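Local atomic coordinates of jasmonate-induced oxygenase 2 (Arabidopsis thaliana, PDB entry 6LSV), a protein that oxidises the stress hormone jasmonate to 12-hydroxyjasmonate, using iron, molecular oxygen and 2-oxoglutarate and releasing succinate and carbon dioxide. Residues L220-S225 and R285-S290; L133-Y138 and Y211-P216; D240-L245 and S290-V295. All blocks are in the same frame, centred on the assembly; numbering follows the deposited sequence.

Interaction 1 of 3, residues L220-S225 and R285-S290. With AKG (2-oxoglutaric acid), chain C.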
loop_
_atom_site.group_PDB
_atom_site.type_symbol
_atom_site.label_atom_id
_atom_site.label_comp_id
_atom_site.label_asym_id
_atom_site.label_seq_id
_atom_site.Cartn_x
_atom_site.Cartn_y
_atom_site.Cartn_z
ATOM N N LEU A 220 11.476 15.135 -12.554
ATOM C CA LEU A 220 12.192 13.986 -13.094
ATOM C C LEU A 220 12.049 12.743 -12.231
ATOM O O LEU A 220 12.415 11.650 -12.679
ATOM C CB LEU A 220 13.687 14.298 -13.242
ATOM C CG LEU A 220 14.140 15.550 -13.991
ATOM C CD1 LEU A 220 15.660 15.654 -13.946
ATOM C CD2 LEU A 220 13.643 15.531 -15.422
ATOM N N ALA A 221 11.542 12.882 -11.013
ATOM C CA ALA A 221 11.586 11.823 -10.023
ATOM C C ALA A 221 10.177 11.362 -9.680
ATOM O O ALA A 221 9.180 12.006 -10.016
ATOM C CB ALA A 221 12.315 12.293 -8.757
ATOM N N LEU A 222 10.112 10.220 -9.004
ATOM C CA LEU A 222 8.872 9.689 -8.465
ATOM C C LEU A 222 9.140 9.233 -7.041
ATOM O O LEU A 222 10.138 8.551 -6.786
ATOM C CB LEU A 222 8.343 8.523 -9.306
ATOM C CG LEU A 222 7.550 8.876 -10.566
ATOM C CD1 LEU A 222 7.265 7.627 -11.379
ATOM C CD2 LEU A 222 6.260 9.587 -10.211
ATOM N N GLY A 223 8.269 9.633 -6.114
ATOM C CA GLY A 223 8.377 9.118 -4.762
ATOM C C GLY A 223 8.178 7.619 -4.711
ATOM O O GLY A 223 8.823 6.926 -3.920
ATOM N N LEU A 224 7.305 7.099 -5.571
ATOM C CA LEU A 224 7.054 5.664 -5.670
ATOM C C LEU A 224 6.534 5.373 -7.070
ATOM O O LEU A 224 5.533 5.960 -7.494
ATOM C CB LEU A 224 6.053 5.221 -4.607
ATOM C CG LEU A 224 5.951 3.726 -4.312
ATOM C CD1 LEU A 224 7.330 3.115 -4.115
ATOM C CD2 LEU A 224 5.074 3.513 -3.087
ATOM N N SER A 225 7.209 4.475 -7.785
ATOM C CA SER A 225 6.868 4.173 -9.167
ATOM C C SER A 225 5.542 3.413 -9.258
ATOM O O SER A 225 5.066 2.861 -8.262
ATOM C CB SER A 225 7.995 3.371 -9.816
ATOM O OG SER A 225 9.156 4.165 -9.971
ATOM N N ARG A 285 0.862 5.728 -7.873
ATOM C CA ARG A 285 2.238 6.193 -7.807
ATOM C C ARG A 285 2.245 7.466 -6.973
ATOM O O ARG A 285 1.204 8.094 -6.764
ATOM C CB ARG A 285 2.815 6.446 -9.204
ATOM C CG ARG A 285 2.302 7.730 -9.844
ATOM C CD ARG A 285 2.903 7.966 -11.218
ATOM N NE ARG A 285 2.564 9.295 -11.719
ATOM C CZ ARG A 285 2.860 9.742 -12.936
ATOM N NH1 ARG A 285 3.510 8.968 -13.794
ATOM N NH2 ARG A 285 2.507 10.969 -13.295
ATOM N N VAL A 286 3.424 7.841 -6.491
ATOM C CA VAL A 286 3.581 9.038 -5.676
ATOM C C VAL A 286 4.525 9.988 -6.397
ATOM O O VAL A 286 5.588 9.573 -6.873
ATOM C CB VAL A 286 4.102 8.713 -4.262
ATOM C CG1 VAL A 286 4.016 9.942 -3.370
ATOM C CG2 VAL A 286 3.317 7.562 -3.653
ATOM N N ILE A 287 4.124 11.249 -6.496
ATOM C CA ILE A 287 4.994 12.299 -6.983
ATOM C C ILE A 287 5.512 13.069 -5.779
ATOM O O ILE A 287 4.908 13.072 -4.702
ATOM C CB ILE A 287 4.283 13.236 -7.988
ATOM C CG1 ILE A 287 3.126 13.973 -7.315
ATOM C CG2 ILE A 287 3.794 12.452 -9.196
ATOM C CD1 ILE A 287 2.324 14.841 -8.268
ATOM N N VAL A 288 6.659 13.720 -5.956
ATOM C CA VAL A 288 7.292 14.471 -4.877
ATOM C C VAL A 288 7.386 15.930 -5.302
ATOM O O VAL A 288 7.001 16.278 -6.424
ATOM C CB VAL A 288 8.676 13.887 -4.528
ATOM C CG1 VAL A 288 8.526 12.614 -3.717
ATOM C CG2 VAL A 288 9.471 13.606 -5.792
ATOM N N ASN A 289 7.866 16.797 -4.413
ATOM C CA ASN A 289 8.133 18.177 -4.798
ATOM C C ASN A 289 9.321 18.710 -4.010
ATOM O O ASN A 289 9.832 18.068 -3.088
ATOM C CB ASN A 289 6.903 19.080 -4.624
ATOM C CG ASN A 289 6.231 18.914 -3.283
ATOM O OD1 ASN A 289 6.885 18.730 -2.260
ATOM N ND2 ASN A 289 4.905 18.991 -3.281
ATOM N N SER A 290 9.754 19.911 -4.395
ATOM C CA SER A 290 10.997 20.485 -3.905
ATOM C C SER A 290 10.856 21.187 -2.567
ATOM O O SER A 290 11.874 21.460 -1.921
ATOM C CB SER A 290 11.541 21.485 -4.928
ATOM O OG SER A 290 10.595 22.511 -5.177
HETATM C C1 AKG C . 1.827 2.736 -0.843
HETATM O O1 AKG C . 0.885 1.905 -0.853
HETATM O O2 AKG C . 2.938 2.402 -0.347
HETATM C C2 AKG C . 1.613 4.126 -1.453
HETATM O O5 AKG C . 1.356 4.207 -2.607
HETATM C C3 AKG C . 1.722 5.411 -0.619
HETATM C C4 AKG C . 0.676 6.417 -1.108
HETATM C C5 AKG C . 1.014 7.833 -0.638
HETATM O O3 AKG C . 0.105 8.682 -0.439
HETATM O O4 AKG C . 2.215 8.152 -0.453
#
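A classic beta bulge sets Gly223 and Leu224 against Val286 in the wall of the 2-oxoglutarate pocket, where two short antiparallel strands of the double-stranded beta-helix core meet. Both residues share the Val286 carbonyl oxygen: Leu224 N reaches Val286 O at 3.3 Å in a nearly straight bond, while Gly223 N makes a weaker, bent one to the same oxygen. In return, Val286 N donates to Leu224 O at 3.0 Å, in the carbonyl plane and on a lone pair. The side chains of Leu224 and Val286 lie on the face of the strands that looks onto the co-substrate. Leu224 CB rests on Val286 CG2 at 3.7 Å. In Leu224, chi1 (-164°) sets CG anti to the backbone N and chi2 (48°) turns the branch, CD2 ending 3.6 Å from O2 of 2-oxoglutarate (AKG); the residue also touches bound jasmonate. Val286 CG2 lies 3.4 Å from AKG O4, at the other end of the co-substrate. Away from the ligand, Leu222 CD2 sits over one face of the Arg285 guanidinium and against Ile287 CG2, 3.9 Å away; the NE of that arginine is hydrogen-bonded to Gln246. At Gly223, Val288 CG1 packs on CA at 3.7 Å. Ser225 O accepts a hydrogen bond from ND1 of the iron ligand His227. The contact thus gives the pocket an apolar wall: the N and O of Val286 are both engaged by the facing backbone, and the methyl groups meet the carboxylates without hydrogen-bonding to them.

Interaction 2 of 3, residues L133-Y138 and Y211-P216. With AKG (2-oxoglutaric acid), chain C.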
loop_
_atom_site.group_PDB
_atom_site.type_symbol
_atom_site.label_atom_id
_atom_site.label_comp_id
_atom_site.label_asym_id
_atom_site.label_seq_id
_atom_site.Cartn_x
_atom_site.Cartn_y
_atom_site.Cartn_z
ATOM N N LEU A 133 15.718 4.117 -9.042
ATOM C CA LEU A 133 15.263 4.164 -7.663
ATOM C C LEU A 133 14.198 5.238 -7.484
ATOM O O LEU A 133 14.074 6.167 -8.288
ATOM C CB LEU A 133 16.431 4.420 -6.708
ATOM C CG LEU A 133 17.513 3.345 -6.750
ATOM C CD1 LEU A 133 18.666 3.721 -5.841
ATOM C CD2 LEU A 133 16.928 1.999 -6.359
ATOM N N ASP A 134 13.433 5.097 -6.407
ATOM C CA ASP A 134 12.375 6.035 -6.071
ATOM C C ASP A 134 12.835 6.989 -4.975
ATOM O O ASP A 134 13.700 6.659 -4.157
ATOM C CB ASP A 134 11.114 5.291 -5.633
ATOM C CG ASP A 134 10.451 4.547 -6.777
ATOM O OD1 ASP A 134 10.744 4.870 -7.949
ATOM O OD2 ASP A 134 9.641 3.636 -6.505
ATOM N N TRP A 135 12.245 8.183 -4.969
ATOM C CA TRP A 135 12.632 9.231 -4.025
ATOM C C TRP A 135 11.845 9.074 -2.724
ATOM O O TRP A 135 11.001 9.894 -2.361
ATOM C CB TRP A 135 12.417 10.608 -4.638
ATOM C CG TRP A 135 13.188 11.688 -3.934
ATOM C CD1 TRP A 135 12.708 12.573 -3.012
ATOM C CD2 TRP A 135 14.579 11.987 -4.090
ATOM N NE1 TRP A 135 13.715 13.407 -2.588
ATOM C CE2 TRP A 135 14.873 13.067 -3.233
ATOM C CE3 TRP A 135 15.605 11.445 -4.869
ATOM C CZ2 TRP A 135 16.151 13.617 -3.137
ATOM C CZ3 TRP A 135 16.873 11.992 -4.772
ATOM C CH2 TRP A 135 17.134 13.067 -3.915
ATOM N N SER A 136 12.148 7.992 -2.011
ATOM C CA SER A 136 11.477 7.756 -0.742
ATOM C C SER A 136 12.276 6.773 0.094
ATOM O O SER A 136 12.963 5.893 -0.436
ATOM C CB SER A 136 10.056 7.214 -0.938
ATOM O OG SER A 136 10.019 6.225 -1.950
ATOM N N ASP A 137 12.178 6.947 1.406
ATOM C CA ASP A 137 12.544 5.945 2.392
ATOM C C ASP A 137 11.262 5.379 2.986
ATOM O O ASP A 137 10.188 5.976 2.869
ATOM C CB ASP A 137 13.424 6.543 3.495
ATOM C CG ASP A 137 14.704 7.155 2.955
ATOM O OD1 ASP A 137 15.237 6.643 1.949
ATOM O OD2 ASP A 137 15.174 8.156 3.535
ATOM N N TYR A 138 11.369 4.219 3.626
ATOM C CA TYR A 138 10.175 3.589 4.165
ATOM C C TYR A 138 10.549 2.701 5.342
ATOM O O TYR A 138 11.718 2.368 5.554
ATOM C CB TYR A 138 9.439 2.779 3.089
ATOM C CG TYR A 138 10.194 1.553 2.629
ATOM C CD1 TYR A 138 10.020 0.331 3.263
ATOM C CD2 TYR A 138 11.081 1.621 1.560
ATOM C CE1 TYR A 138 10.710 -0.790 2.850
ATOM C CE2 TYR A 138 11.777 0.503 1.137
ATOM C CZ TYR A 138 11.588 -0.702 1.787
ATOM O OH TYR A 138 12.277 -1.825 1.380
ATOM N N TYR A 211 8.177 7.697 3.522
ATOM C CA TYR A 211 8.694 9.040 3.754
ATOM C C TYR A 211 9.206 9.590 2.434
ATOM O O TYR A 211 10.117 9.012 1.832
ATOM C CB TYR A 211 9.808 9.026 4.803
ATOM C CG TYR A 211 10.334 10.401 5.151
ATOM C CD1 TYR A 211 9.467 11.472 5.326
ATOM C CD2 TYR A 211 11.698 10.631 5.300
ATOM C CE1 TYR A 211 9.939 12.732 5.642
ATOM C CE2 TYR A 211 12.180 11.891 5.617
ATOM C CZ TYR A 211 11.294 12.935 5.787
ATOM O OH TYR A 211 11.758 14.191 6.102
ATOM N N TYR A 212 8.623 10.704 1.988
ATOM C CA TYR A 212 8.996 11.350 0.731
ATOM C C TYR A 212 9.634 12.699 1.035
ATOM O O TYR A 212 8.930 13.713 1.145
ATOM C CB TYR A 212 7.772 11.519 -0.173
ATOM C CG TYR A 212 6.955 10.256 -0.327
ATOM C CD1 TYR A 212 7.311 9.285 -1.255
ATOM C CD2 TYR A 212 5.837 10.028 0.466
ATOM C CE1 TYR A 212 6.574 8.124 -1.395
ATOM C CE2 TYR A 212 5.094 8.870 0.333
ATOM C CZ TYR A 212 5.467 7.922 -0.600
ATOM O OH TYR A 212 4.731 6.768 -0.737
ATOM N N PRO A 213 10.972 12.766 1.178
ATOM C CA PRO A 213 11.636 14.044 1.481
ATOM C C PRO A 213 11.552 15.017 0.316
ATOM O O PRO A 213 11.007 14.669 -0.734
ATOM C CB PRO A 213 13.086 13.626 1.764
ATOM C CG PRO A 213 13.039 12.136 1.990
ATOM C CD PRO A 213 11.932 11.654 1.114
ATOM N N LYS A 214 12.074 16.230 0.472
ATOM C CA LYS A 214 12.025 17.170 -0.638
ATOM C C LYS A 214 13.005 16.730 -1.725
ATOM O O LYS A 214 14.035 16.106 -1.451
ATOM C CB LYS A 214 12.323 18.598 -0.163
ATOM C CG LYS A 214 11.433 19.113 0.984
ATOM C CD LYS A 214 12.075 20.262 1.711
ATOM C CE LYS A 214 13.514 20.004 2.101
ATOM N NZ LYS A 214 13.963 18.655 2.550
ATOM N N CYS A 215 12.654 17.028 -2.974
ATOM C CA CYS A 215 13.406 16.557 -4.117
ATOM C C CYS A 215 13.865 17.746 -4.949
ATOM O O CYS A 215 13.048 18.613 -5.283
ATOM C CB CYS A 215 12.555 15.611 -4.979
ATOM S SG CYS A 215 13.424 14.946 -6.402
ATOM N N PRO A 216 15.151 17.826 -5.299
ATOM C CA PRO A 216 15.639 19.019 -6.009
ATOM C C PRO A 216 15.048 19.188 -7.398
ATOM O O PRO A 216 14.917 20.328 -7.858
ATOM C CB PRO A 216 17.156 18.798 -6.060
ATOM C CG PRO A 216 17.336 17.326 -5.885
ATOM C CD PRO A 216 16.227 16.869 -4.999
HETATM C C1 AKG C . 1.827 2.736 -0.843
HETATM O O1 AKG C . 0.885 1.905 -0.853
HETATM O O2 AKG C . 2.938 2.402 -0.347
HETATM C C2 AKG C . 1.613 4.126 -1.453
HETATM O O5 AKG C . 1.356 4.207 -2.607
HETATM C C3 AKG C . 1.722 5.411 -0.619
HETATM C C4 AKG C . 0.676 6.417 -1.108
HETATM C C5 AKG C . 1.014 7.833 -0.638
HETATM O O3 AKG C . 0.105 8.682 -0.439
HETATM O O4 AKG C . 2.215 8.152 -0.453
#
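Tyr212, a 2-oxoglutarate-binding residue, stands at the end of a strand pairing in the main sheet of the jelly-roll (double-stranded beta-helix) fold, where strand 137-144 runs antiparallel to strand 204-212. Asp137 and Tyr211 form a hydrogen-bonded pair: Tyr211 N donates to Asp137 O at 2.7 Å, and Asp137 N to Tyr211 O at 2.9 Å. Beside the pair, Ser136 CA makes a CA-H...O contact with Tyr211 O. Ser136 CB approaches the Tyr212 ring obliquely, 3.5 Å from CD1. Trp135 O lies near the plane of the same ring, at its edge. In Tyr212, chi1 (-49°) sets CG anti to the carbonyl carbon, on the side where the ring meets Ser136. At the far end of the ring, Tyr212 OH makes a weak hydrogen bond of 2.9 Å to O4 of 2-oxoglutarate (AKG). Past the strand ends the chains stay together through Trp135. Its NE1 donates to Lys214 O at 2.9 Å, from above that carbonyl's plane. Pro213 O lies at the indole edge, and helix 10-15 touches the ring through Val10 and Leu13. The Pro216 ring crosses the indole of Trp135 at a slant, its CD 3.7 Å from CZ2. Over one indole face sits Cys215, its SG 3.9 Å from the centroid of the five-membered ring and almost directly on the ring normal.

Interaction 3 of 3, residues D240-L245 and S290-V295. With AKG (2-oxoglutaric acid), chain C.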
loop_
_atom_site.group_PDB
_atom_site.type_symbol
_atom_site.label_atom_id
_atom_site.label_comp_id
_atom_site.label_asym_id
_atom_site.label_seq_id
_atom_site.Cartn_x
_atom_site.Cartn_y
_atom_site.Cartn_z
ATOM N N ASP A 240 -1.897 14.280 5.284
ATOM C CA ASP A 240 -3.049 15.154 5.457
ATOM C C ASP A 240 -2.818 16.574 4.964
ATOM O O ASP A 240 -3.759 17.373 5.018
ATOM C CB ASP A 240 -3.442 15.199 6.932
ATOM C CG ASP A 240 -2.510 16.069 7.754
ATOM O OD1 ASP A 240 -1.277 15.877 7.664
ATOM O OD2 ASP A 240 -3.010 16.953 8.482
ATOM N N GLN A 241 -1.618 16.920 4.496
ATOM C CA GLN A 241 -1.330 18.309 4.152
ATOM C C GLN A 241 -0.794 18.463 2.734
ATOM O O GLN A 241 -0.987 19.511 2.111
ATOM C CB GLN A 241 -0.324 18.906 5.142
ATOM C CG GLN A 241 -0.856 19.103 6.556
ATOM C CD GLN A 241 -1.909 20.197 6.645
ATOM O OE1 GLN A 241 -3.108 19.918 6.704
ATOM N NE2 GLN A 241 -1.463 21.449 6.657
ATOM N N VAL A 242 -0.108 17.450 2.215
ATOM C CA VAL A 242 0.665 17.584 0.984
ATOM C C VAL A 242 0.166 16.575 -0.039
ATOM O O VAL A 242 0.077 15.377 0.253
ATOM C CB VAL A 242 2.170 17.396 1.240
ATOM C CG1 VAL A 242 2.980 17.980 0.092
ATOM C CG2 VAL A 242 2.570 18.027 2.562
ATOM N N PHE A 243 -0.144 17.057 -1.238
ATOM C CA PHE A 243 -0.587 16.171 -2.304
ATOM C C PHE A 243 0.605 15.415 -2.881
ATOM O O PHE A 243 1.747 15.876 -2.825
ATOM C CB PHE A 243 -1.298 16.964 -3.408
ATOM C CG PHE A 243 -2.428 17.843 -2.911
ATOM C CD1 PHE A 243 -3.175 17.492 -1.795
ATOM C CD2 PHE A 243 -2.739 19.025 -3.570
ATOM C CE1 PHE A 243 -4.207 18.304 -1.348
ATOM C CE2 PHE A 243 -3.771 19.838 -3.128
ATOM C CZ PHE A 243 -4.503 19.478 -2.016
ATOM N N GLY A 244 0.332 14.233 -3.428
ATOM C CA GLY A 244 1.382 13.437 -4.031
ATOM C C GLY A 244 0.902 12.099 -4.550
ATOM O O GLY A 244 1.461 11.557 -5.506
ATOM N N LEU A 245 -0.138 11.554 -3.924
ATOM C CA LEU A 245 -0.680 10.275 -4.361
ATOM C C LEU A 245 -1.443 10.446 -5.669
ATOM O O LEU A 245 -2.270 11.353 -5.805
ATOM C CB LEU A 245 -1.591 9.692 -3.285
ATOM C CG LEU A 245 -2.431 8.495 -3.718
ATOM C CD1 LEU A 245 -1.565 7.251 -3.813
ATOM C CD2 LEU A 245 -3.574 8.284 -2.751
ATOM N N SER A 290 9.754 19.911 -4.395
ATOM C CA SER A 290 10.997 20.485 -3.905
ATOM C C SER A 290 10.856 21.187 -2.567
ATOM O O SER A 290 11.874 21.460 -1.921
ATOM C CB SER A 290 11.541 21.485 -4.928
ATOM O OG SER A 290 10.595 22.511 -5.177
ATOM N N ASP A 291 9.632 21.486 -2.133
ATOM C CA ASP A 291 9.423 22.431 -1.047
ATOM C C ASP A 291 8.877 21.822 0.233
ATOM O O ASP A 291 9.029 22.435 1.295
ATOM C CB ASP A 291 8.484 23.555 -1.508
ATOM C CG ASP A 291 8.933 24.165 -2.826
ATOM O OD1 ASP A 291 10.140 24.478 -2.930
ATOM O OD2 ASP A 291 8.102 24.324 -3.749
ATOM N N LYS A 292 8.239 20.656 0.169
ATOM C CA LYS A 292 7.757 20.017 1.382
ATOM C C LYS A 292 7.827 18.504 1.212
ATOM O O LYS A 292 7.972 17.978 0.106
ATOM C CB LYS A 292 6.341 20.499 1.746
ATOM C CG LYS A 292 5.928 20.218 3.204
ATOM C CD LYS A 292 7.101 20.332 4.200
ATOM C CE LYS A 292 6.628 20.095 5.626
ATOM N NZ LYS A 292 5.517 19.092 5.673
ATOM N N GLU A 293 7.761 17.814 2.340
ATOM C CA GLU A 293 7.847 16.370 2.424
ATOM C C GLU A 293 6.442 15.783 2.492
ATOM O O GLU A 293 5.440 16.499 2.445
ATOM C CB GLU A 293 8.673 15.974 3.649
ATOM C CG GLU A 293 8.308 16.787 4.888
ATOM C CD GLU A 293 8.729 16.116 6.180
ATOM O OE1 GLU A 293 9.943 16.104 6.473
ATOM O OE2 GLU A 293 7.846 15.606 6.906
ATOM N N ARG A 294 6.375 14.460 2.609
ATOM C CA ARG A 294 5.120 13.750 2.790
ATOM C C ARG A 294 5.366 12.554 3.692
ATOM O O ARG A 294 6.475 12.017 3.746
ATOM C CB ARG A 294 4.515 13.280 1.453
ATOM C CG ARG A 294 3.795 14.363 0.659
ATOM C CD ARG A 294 3.062 13.806 -0.568
ATOM N NE ARG A 294 1.764 13.215 -0.245
ATOM C CZ ARG A 294 1.515 11.907 -0.215
ATOM N NH1 ARG A 294 2.477 11.034 -0.494
ATOM N NH2 ARG A 294 0.301 11.470 0.095
ATOM N N VAL A 295 4.320 12.144 4.405
ATOM C CA VAL A 295 4.342 10.926 5.205
ATOM C C VAL A 295 3.006 10.226 5.007
ATOM O O VAL A 295 1.951 10.810 5.283
ATOM C CB VAL A 295 4.583 11.204 6.700
ATOM C CG1 VAL A 295 4.120 10.022 7.536
ATOM C CG2 VAL A 295 6.054 11.501 6.957
HETATM C C1 AKG C . 1.827 2.736 -0.843
HETATM O O1 AKG C . 0.885 1.905 -0.853
HETATM O O2 AKG C . 2.938 2.402 -0.347
HETATM C C2 AKG C . 1.613 4.126 -1.453
HETATM O O5 AKG C . 1.356 4.207 -2.607
HETATM C C3 AKG C . 1.722 5.411 -0.619
HETATM C C4 AKG C . 0.676 6.417 -1.108
HETATM C C5 AKG C . 1.014 7.833 -0.638
HETATM O O3 AKG C . 0.105 8.682 -0.439
HETATM O O4 AKG C . 2.215 8.152 -0.453
#
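Arg294 reaches from the start of strand 294-302 across the loop before strand 245-248 to the far carboxylate of 2-oxoglutarate (AKG). Its CB leads toward that loop, and CG packs 3.5 Å from Val242 CB as the two side chains slide past each other in opposite directions. Val242 CG2 meets the backbone instead, 3.3 Å from Glu293 O. The next atom of the arginine, CD, comes 3.3 Å from Phe243 O; the bend about CG-CD (chi3 81°) then places NE, which donates to Val242 O at 2.8 Å with that oxygen exactly in the guanidinium plane. One face of the guanidinium lies against the backbone of Gly244 and Leu245, with Leu245 N over its centre. At the tip, Arg294 NH1 bonds AKG O4 at 2.9 Å and Arg294 NH2 bonds AKG O3 at 2.8 Å, both close to straight. Leu245 CB lies in van der Waals contact with O3, and its CD1 with C4. Three nitrogens thus donate in an in-plane array: a backbone carbonyl fixes the rotation of the guanidinium, and its expected positive charge is presented to the carboxylate as a bidentate pair.

All three contacts converge on 2-oxoglutarate, with centres 7 Å (interactions 1 and 2), 10 Å (1 and 3) and 11 Å (2 and 3) apart. Tyr212 of interaction 2 and Arg294 of interaction 3 bind the same carboxylate, and their strands are neighbours in the main sheet, where Arg294 N lies 3.0 Å from Tyr212 O. The Val286 side chain of interaction 1 touches both, its CG1 3.4 Å from Arg294 NH1. A backbone pair, Ile287 N and Gly244 O (2.9 Å), ties 285-290 to 240-245, and a side-chain pair, Ser225 OG and Asp134 OD1 (2.7 Å), joins 220-225 to 133-138. Leu224 alone of their residues also lines the jasmonate pocket.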